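Local coordinates for guanine deaminase (Escherichia coli, PDB 6OHB), which catalyses the zinc-dependent hydrolytic deamination of guanine to xanthine and ammonia, at residues 18-32 against 357-369. Residues are numbered along the deposited sequence; the frame is centred on the assembly and turned at random.
Sequences VTRTIDNPEEIASAL and YEAFYLATLGGAK
V18 straddles two aromatic rings with its methyl groups: CG1, anti to the backbone N (chi1 -179°), lies at the edge of the Y361 ring, 3.7 Å from CD1, while CG2 meets the edge of F360. A water joins V18 N to T364 OG1. T21 brings its CG2 across the aliphatic chain of K369, 3.9 Å from CD. The one direct hydrogen bond between the segments follows, I22 N to Y361 OH, long at 3.3 Å but fairly straight (161°). It meets the hydroxyl of a tyrosine whose ring has I22 CD1 over one face, 4.2 Å from the centroid in a CH-pi contact, with I28 CG1 on that same face and G366 N over the centre of the opposite one. P25 CB rests on the carboxylate carbon of E358, whose OE2 is held by W316 and Y352. I28 CD1 packs on Y361 CB, its CG2 on Y357 CB. A29 CB touches Y357 CD2, and L32 CD2 lies 3.5 Å from Y357 CE1. Away from the zinc site, the connection between strands 14-18 and 32-35 thus packs on helices 356-363 and 365-370 of the amidohydrolase (TIM-barrel) domain, flanked by helices 312-317 and 409-419.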
ATOM      1  N   VAL A  18     -23.232   9.084   3.814  1.00 37.72           N
ATOM      2  CA  VAL A  18     -24.088   8.969   2.636  1.00 39.10           C
ATOM      3  C   VAL A  18     -25.500   8.674   3.123  1.00 40.40           C
ATOM      4  O   VAL A  18     -25.720   7.685   3.831  1.00 35.95           O
ATOM      5  CB  VAL A  18     -23.595   7.873   1.679  1.00 46.93           C
ATOM      6  CG1 VAL A  18     -24.488   7.802   0.447  1.00 35.77           C
ATOM      7  CG2 VAL A  18     -22.132   8.102   1.295  1.00 44.00           C
ATOM      8  N   THR A  19     -26.462   9.518   2.739  1.00 39.76           N
ATOM      9  CA  THR A  19     -27.768   9.489   3.394  1.00 45.50           C
ATOM     10  C   THR A  19     -28.719   8.435   2.841  1.00 41.41           C
ATOM     11  O   THR A  19     -29.783   8.227   3.431  1.00 39.96           O
ATOM     12  CB  THR A  19     -28.435  10.867   3.323  1.00 42.26           C
ATOM     13  OG1 THR A  19     -28.612  11.262   1.955  1.00 42.03           O
ATOM     14  CG2 THR A  19     -27.574  11.895   4.046  1.00 44.18           C
ATOM     15  N   ARG A  20     -28.369   7.753   1.754  1.00 41.29           N
ATOM     16  CA  ARG A  20     -29.238   6.711   1.227  1.00 43.27           C
ATOM     17  C   ARG A  20     -28.437   5.834   0.278  1.00 47.76           C
ATOM     18  O   ARG A  20     -27.399   6.243  -0.246  1.00 44.38           O
ATOM     19  CB  ARG A  20     -30.457   7.295   0.503  1.00 42.60           C
ATOM     20  CG  ARG A  20     -30.107   7.937  -0.821  1.00 42.96           C
ATOM     21  CD  ARG A  20     -31.294   8.603  -1.485  1.00 48.52           C
ATOM     22  NE  ARG A  20     -30.948   8.981  -2.851  1.00 55.16           N
ATOM     23  CZ  ARG A  20     -30.363  10.130  -3.178  1.00 56.49           C
ATOM     24  NH1 ARG A  20     -30.070  11.020  -2.238  1.00 48.00           N
ATOM     25  NH2 ARG A  20     -30.071  10.389  -4.447  1.00 58.40           N
ATOM     26  N   THR A  21     -28.933   4.618   0.070  1.00 47.58           N
ATOM     27  CA  THR A  21     -28.325   3.721  -0.897  1.00 50.73           C
ATOM     28  C   THR A  21     -28.710   4.141  -2.308  1.00 47.30           C
ATOM     29  O   THR A  21     -29.804   4.651  -2.554  1.00 51.28           O
ATOM     30  CB  THR A  21     -28.749   2.269  -0.648  1.00 51.75           C
ATOM     31  OG1 THR A  21     -30.175   2.163  -0.712  1.00 51.15           O
ATOM     32  CG2 THR A  21     -28.282   1.799   0.723  1.00 49.80           C
ATOM     33  N   ILE A  22     -27.782   3.942  -3.236  1.00 48.57           N
ATOM     34  CA  ILE A  22     -28.005   4.278  -4.639  1.00 53.48           C
ATOM     35  C   ILE A  22     -27.817   2.996  -5.444  1.00 58.87           C
ATOM     36  O   ILE A  22     -27.525   1.942  -4.868  1.00 64.58           O
ATOM     37  CB  ILE A  22     -27.054   5.404  -5.087  1.00 52.86           C
ATOM     38  CG1 ILE A  22     -25.653   5.189  -4.505  1.00 48.90           C
ATOM     39  CG2 ILE A  22     -27.581   6.762  -4.617  1.00 51.72           C
ATOM     40  CD1 ILE A  22     -24.779   4.204  -5.278  1.00 53.36           C
ATOM     41  N   ASP A  23     -27.994   3.058  -6.766  1.00 56.98           N
ATOM     42  CA  ASP A  23     -27.636   1.930  -7.615  1.00 59.68           C
ATOM     43  C   ASP A  23     -26.649   2.291  -8.728  1.00 61.23           C
ATOM     44  O   ASP A  23     -26.178   1.389  -9.432  1.00 64.10           O
ATOM     45  CB  ASP A  23     -28.897   1.261  -8.219  1.00 71.57           C
ATOM     46  CG  ASP A  23     -29.835   2.223  -8.914  1.00 78.21           C
ATOM     47  OD1 ASP A  23     -29.806   3.433  -8.608  1.00 76.93           O
ATOM     48  OD2 ASP A  23     -30.632   1.763  -9.767  1.00 86.34           O
ATOM     49  N   ASN A  24     -26.308   3.571  -8.898  1.00 59.02           N
ATOM     50  CA  ASN A  24     -25.229   3.957  -9.779  1.00 60.43           C
ATOM     51  C   ASN A  24     -24.259   4.824  -8.986  1.00 59.06           C
ATOM     52  O   ASN A  24     -24.696   5.718  -8.242  1.00 50.77           O
ATOM     53  CB  ASN A  24     -25.745   4.725 -11.007  1.00 64.49           C
ATOM     54  CG  ASN A  24     -25.704   3.900 -12.273  1.00 75.69           C
ATOM     55  OD1 ASN A  24     -24.638   3.652 -12.835  1.00 69.39           O
ATOM     56  ND2 ASN A  24     -26.876   3.458 -12.727  1.00 77.52           N
ATOM     57  N   PRO A  25     -22.949   4.586  -9.097  1.00 55.55           N
ATOM     58  CA  PRO A  25     -21.985   5.404  -8.336  1.00 49.26           C
ATOM     59  C   PRO A  25     -22.040   6.879  -8.684  1.00 50.60           C
ATOM     60  O   PRO A  25     -21.490   7.698  -7.936  1.00 44.21           O
ATOM     61  CB  PRO A  25     -20.621   4.796  -8.709  1.00 55.60           C
ATOM     62  CG  PRO A  25     -20.865   4.067  -9.997  1.00 52.00           C
ATOM     63  CD  PRO A  25     -22.285   3.602  -9.967  1.00 51.71           C
ATOM     64  N   GLU A  26     -22.697   7.244  -9.787  1.00 59.06           N
ATOM     65  CA  GLU A  26     -22.832   8.645 -10.163  1.00 61.18           C
ATOM     66  C   GLU A  26     -23.798   9.403  -9.260  1.00 55.62           C
ATOM     67  O   GLU A  26     -23.697  10.629  -9.166  1.00 55.87           O
ATOM     68  CB  GLU A  26     -23.284   8.755 -11.619  1.00 64.74           C
ATOM     69  CG  GLU A  26     -22.154   9.019 -12.603  1.00 63.29           C
ATOM     70  CD  GLU A  26     -21.072   7.959 -12.546  1.00 70.70           C
ATOM     71  OE1 GLU A  26     -21.324   6.820 -12.995  1.00 74.97           O
ATOM     72  OE2 GLU A  26     -19.968   8.266 -12.047  1.00 72.02           O
ATOM     73  N   GLU A  27     -24.728   8.714  -8.597  1.00 53.25           N
ATOM     74  CA  GLU A  27     -25.648   9.411  -7.704  1.00 54.63           C
ATOM     75  C   GLU A  27     -25.087   9.627  -6.307  1.00 55.51           C
ATOM     76  O   GLU A  27     -25.753  10.284  -5.497  1.00 53.34           O
ATOM     77  CB  GLU A  27     -26.967   8.652  -7.565  1.00 51.62           C
ATOM     78  CG  GLU A  27     -27.340   7.760  -8.719  1.00 58.24           C
ATOM     79  CD  GLU A  27     -28.524   6.882  -8.372  1.00 62.16           C
ATOM     80  OE1 GLU A  27     -29.518   7.409  -7.830  1.00 75.01           O
ATOM     81  OE2 GLU A  27     -28.453   5.666  -8.623  1.00 67.63           O
ATOM     82  N   ILE A  28     -23.903   9.083  -6.002  1.00 51.27           N
ATOM     83  CA  ILE A  28     -23.389   9.128  -4.634  1.00 48.24           C
ATOM     84  C   ILE A  28     -23.187  10.568  -4.179  1.00 44.39           C
ATOM     85  O   ILE A  28     -23.446  10.909  -3.019  1.00 47.43           O
ATOM     86  CB  ILE A  28     -22.091   8.305  -4.524  1.00 48.80           C
ATOM     87  CG1 ILE A  28     -22.392   6.819  -4.705  1.00 44.35           C
ATOM     88  CG2 ILE A  28     -21.412   8.536  -3.178  1.00 43.13           C
ATOM     89  CD1 ILE A  28     -21.155   5.951  -4.772  1.00 49.80           C
ATOM     90  N   ALA A  29     -22.743  11.441  -5.087  1.00 39.20           N
ATOM     91  CA  ALA A  29     -22.550  12.843  -4.726  1.00 45.85           C
ATOM     92  C   ALA A  29     -23.858  13.486  -4.277  1.00 49.81           C
ATOM     93  O   ALA A  29     -23.871  14.297  -3.343  1.00 55.21           O
ATOM     94  CB  ALA A  29     -21.953  13.612  -5.904  1.00 51.65           C
ATOM     95  N   SER A  30     -24.967  13.130  -4.925  1.00 42.65           N
ATOM     96  CA  SER A  30     -26.269  13.672  -4.558  1.00 54.06           C
ATOM     97  C   SER A  30     -26.701  13.264  -3.153  1.00 53.25           C
ATOM     98  O   SER A  30     -27.498  13.977  -2.533  1.00 48.60           O
ATOM     99  CB  SER A  30     -27.322  13.226  -5.569  1.00 46.53           C
ATOM    100  OG  SER A  30     -27.757  11.903  -5.290  1.00 57.17           O
ATOM    101  N   ALA A  31     -26.199  12.141  -2.641  1.00 48.33           N
ATOM    102  CA  ALA A  31     -26.587  11.629  -1.336  1.00 40.82           C
ATOM    103  C   ALA A  31     -25.515  11.835  -0.275  1.00 46.99           C
ATOM    104  O   ALA A  31     -25.665  11.337   0.847  1.00 48.37           O
ATOM    105  CB  ALA A  31     -26.931  10.144  -1.439  1.00 39.22           C
ATOM    106  N   LEU A  32     -24.436  12.540  -0.598  1.00 42.94           N
ATOM    107  CA  LEU A  32     -23.330  12.709   0.334  1.00 46.24           C
ATOM    108  C   LEU A  32     -23.558  13.967   1.160  1.00 48.78           C
ATOM    109  O   LEU A  32     -23.632  15.073   0.614  1.00 51.79           O
ATOM    110  CB  LEU A  32     -21.991  12.786  -0.396  1.00 45.45           C
ATOM    111  CG  LEU A  32     -20.821  12.699   0.584  1.00 45.08           C
ATOM    112  CD1 LEU A  32     -20.243  11.305   0.578  1.00 46.65           C
ATOM    113  CD2 LEU A  32     -19.758  13.732   0.269  1.00 54.33           C
ATOM    114  N   TYR A 357     -15.930   9.548  -3.608  1.00 44.87           N
ATOM    115  CA  TYR A 357     -17.282   9.291  -3.129  1.00 44.70           C
ATOM    116  C   TYR A 357     -17.620   7.807  -3.205  1.00 41.10           C
ATOM    117  O   TYR A 357     -18.195   7.247  -2.265  1.00 43.04           O
ATOM    118  CB  TYR A 357     -18.283  10.127  -3.925  1.00 46.27           C
ATOM    119  CG  TYR A 357     -18.188  11.608  -3.625  1.00 50.28           C
ATOM    120  CD1 TYR A 357     -17.447  12.067  -2.543  1.00 56.02           C
ATOM    121  CD2 TYR A 357     -18.824  12.544  -4.426  1.00 53.31           C
ATOM    122  CE1 TYR A 357     -17.349  13.414  -2.263  1.00 55.74           C
ATOM    123  CE2 TYR A 357     -18.730  13.898  -4.152  1.00 55.67           C
ATOM    124  CZ  TYR A 357     -17.996  14.326  -3.066  1.00 59.19           C
ATOM    125  OH  TYR A 357     -17.892  15.671  -2.788  1.00 66.33           O
ATOM    126  N   GLU A 358     -17.267   7.151  -4.314  1.00 35.58           N
ATOM    127  CA  GLU A 358     -17.559   5.724  -4.450  1.00 40.34           C
ATOM    128  C   GLU A 358     -16.794   4.896  -3.424  1.00 42.24           C
ATOM    129  O   GLU A 358     -17.345   3.951  -2.845  1.00 41.77           O
ATOM    130  CB  GLU A 358     -17.235   5.250  -5.867  1.00 39.04           C
ATOM    131  CG  GLU A 358     -17.756   3.856  -6.181  1.00 39.74           C
ATOM    132  CD  GLU A 358     -17.394   3.399  -7.584  1.00 43.80           C
ATOM    133  OE1 GLU A 358     -16.901   4.229  -8.379  1.00 42.48           O
ATOM    134  OE2 GLU A 358     -17.616   2.212  -7.895  1.00 49.39           O
ATOM    135  N   ALA A 359     -15.519   5.223  -3.197  1.00 39.93           N
ATOM    136  CA  ALA A 359     -14.724   4.496  -2.213  1.00 38.71           C
ATOM    137  C   ALA A 359     -15.297   4.665  -0.812  1.00 37.20           C
ATOM    138  O   ALA A 359     -15.469   3.688  -0.068  1.00 34.60           O
ATOM    139  CB  ALA A 359     -13.271   4.972  -2.267  1.00 36.26           C
ATOM    140  N   PHE A 360     -15.609   5.908  -0.436  1.00 40.84           N
ATOM    141  CA  PHE A 360     -16.211   6.151   0.871  1.00 40.02           C
ATOM    142  C   PHE A 360     -17.543   5.418   1.001  1.00 38.57           C
ATOM    143  O   PHE A 360     -17.846   4.839   2.050  1.00 38.92           O
ATOM    144  CB  PHE A 360     -16.383   7.656   1.086  1.00 36.07           C
ATOM    145  CG  PHE A 360     -17.043   8.019   2.388  1.00 41.58           C
ATOM    146  CD1 PHE A 360     -16.314   8.046   3.565  1.00 42.39           C
ATOM    147  CD2 PHE A 360     -18.388   8.356   2.431  1.00 43.12           C
ATOM    148  CE1 PHE A 360     -16.916   8.387   4.769  1.00 41.87           C
ATOM    149  CE2 PHE A 360     -18.997   8.698   3.630  1.00 45.23           C
ATOM    150  CZ  PHE A 360     -18.258   8.712   4.801  1.00 42.45           C
ATOM    151  N   TYR A 361     -18.338   5.406  -0.070  1.00 40.37           N
ATOM    152  CA  TYR A 361     -19.622   4.718  -0.041  1.00 40.83           C
ATOM    153  C   TYR A 361     -19.443   3.223   0.182  1.00 39.44           C
ATOM    154  O   TYR A 361     -20.094   2.628   1.050  1.00 42.86           O
ATOM    155  CB  TYR A 361     -20.368   4.986  -1.346  1.00 37.32           C
ATOM    156  CG  TYR A 361     -21.685   4.270  -1.473  1.00 43.17           C
ATOM    157  CD1 TYR A 361     -22.820   4.732  -0.808  1.00 41.98           C
ATOM    158  CD2 TYR A 361     -21.804   3.140  -2.272  1.00 39.19           C
ATOM    159  CE1 TYR A 361     -24.033   4.080  -0.931  1.00 42.22           C
ATOM    160  CE2 TYR A 361     -23.009   2.482  -2.401  1.00 49.39           C
ATOM    161  CZ  TYR A 361     -24.123   2.955  -1.728  1.00 47.08           C
ATOM    162  OH  TYR A 361     -25.326   2.299  -1.856  1.00 47.89           O
ATOM    163  N   LEU A 362     -18.547   2.598  -0.586  1.00 40.73           N
ATOM    164  CA  LEU A 362     -18.326   1.164  -0.429  1.00 39.59           C
ATOM    165  C   LEU A 362     -17.772   0.836   0.949  1.00 37.91           C
ATOM    166  O   LEU A 362     -18.026  -0.254   1.473  1.00 36.69           O
ATOM    167  CB  LEU A 362     -17.382   0.656  -1.519  1.00 45.22           C
ATOM    168  CG  LEU A 362     -17.945   0.652  -2.941  1.00 45.44           C
ATOM    169  CD1 LEU A 362     -16.861   0.293  -3.947  1.00 41.51           C
ATOM    170  CD2 LEU A 362     -19.113  -0.307  -3.045  1.00 47.14           C
ATOM    171  N   ALA A 363     -17.028   1.768   1.557  1.00 40.14           N
ATOM    172  CA  ALA A 363     -16.471   1.509   2.881  1.00 36.41           C
ATOM    173  C   ALA A 363     -17.528   1.571   3.978  1.00 40.52           C
ATOM    174  O   ALA A 363     -17.366   0.932   5.023  1.00 38.87           O
ATOM    175  CB  ALA A 363     -15.342   2.495   3.181  1.00 34.97           C
ATOM    176  N   THR A 364     -18.620   2.309   3.768  1.00 42.44           N
ATOM    177  CA  THR A 364     -19.595   2.483   4.841  1.00 41.33           C
ATOM    178  C   THR A 364     -20.964   1.934   4.458  1.00 37.99           C
ATOM    179  O   THR A 364     -21.234   0.746   4.660  1.00 38.62           O
ATOM    180  CB  THR A 364     -19.724   3.959   5.229  1.00 35.20           C
ATOM    181  OG1 THR A 364     -20.117   4.727   4.083  1.00 37.86           O
ATOM    182  CG2 THR A 364     -18.401   4.489   5.758  1.00 38.40           C
ATOM    183  N   LEU A 365     -21.831   2.785   3.898  1.00 36.25           N
ATOM    184  CA  LEU A 365     -23.220   2.380   3.677  1.00 36.64           C
ATOM    185  C   LEU A 365     -23.330   1.316   2.594  1.00 37.36           C
ATOM    186  O   LEU A 365     -24.155   0.403   2.702  1.00 42.26           O
ATOM    187  CB  LEU A 365     -24.076   3.594   3.317  1.00 35.88           C
ATOM    188  CG  LEU A 365     -25.583   3.356   3.188  1.00 36.97           C
ATOM    189  CD1 LEU A 365     -26.178   2.815   4.484  1.00 38.43           C
ATOM    190  CD2 LEU A 365     -26.288   4.631   2.756  1.00 43.52           C
ATOM    191  N   GLY A 366     -22.513   1.411   1.544  1.00 42.68           N
ATOM    192  CA  GLY A 366     -22.513   0.370   0.526  1.00 39.21           C
ATOM    193  C   GLY A 366     -22.116  -0.988   1.078  1.00 42.26           C
ATOM    194  O   GLY A 366     -22.686  -2.019   0.702  1.00 47.67           O
ATOM    195  N   GLY A 367     -21.133  -1.013   1.978  1.00 44.61           N
ATOM    196  CA  GLY A 367     -20.757  -2.275   2.593  1.00 43.08           C
ATOM    197  C   GLY A 367     -21.873  -2.849   3.445  1.00 39.24           C
ATOM    198  O   GLY A 367     -22.214  -4.029   3.331  1.00 37.25           O
ATOM    199  N   ALA A 368     -22.483  -2.004   4.285  1.00 42.73           N
ATOM    200  CA  ALA A 368     -23.632  -2.439   5.079  1.00 42.90           C
ATOM    201  C   ALA A 368     -24.739  -2.976   4.184  1.00 36.95           C
ATOM    202  O   ALA A 368     -25.381  -3.981   4.511  1.00 39.79           O
ATOM    203  CB  ALA A 368     -24.149  -1.286   5.944  1.00 36.98           C
ATOM    204  N   LYS A 369     -24.970  -2.317   3.047  1.00 37.52           N
ATOM    205  CA  LYS A 369     -25.984  -2.766   2.098  1.00 40.90           C
ATOM    206  C   LYS A 369     -25.655  -4.143   1.535  1.00 44.96           C
ATOM    207  O   LYS A 369     -26.546  -4.992   1.398  1.00 39.75           O
ATOM    208  CB  LYS A 369     -26.117  -1.746   0.969  1.00 44.31           C
ATOM    209  CG  LYS A 369     -26.957  -2.215  -0.198  1.00 38.12           C
ATOM    210  CD  LYS A 369     -28.422  -2.017   0.073  1.00 46.97           C
ATOM    211  CE  LYS A 369     -29.212  -2.100  -1.223  1.00 51.88           C
ATOM    212  NZ  LYS A 369     -28.498  -1.396  -2.331  1.00 58.04           N
TER
HETATM  213  O   HOH W   1     -22.021   6.593   4.916  1.00 33.88           O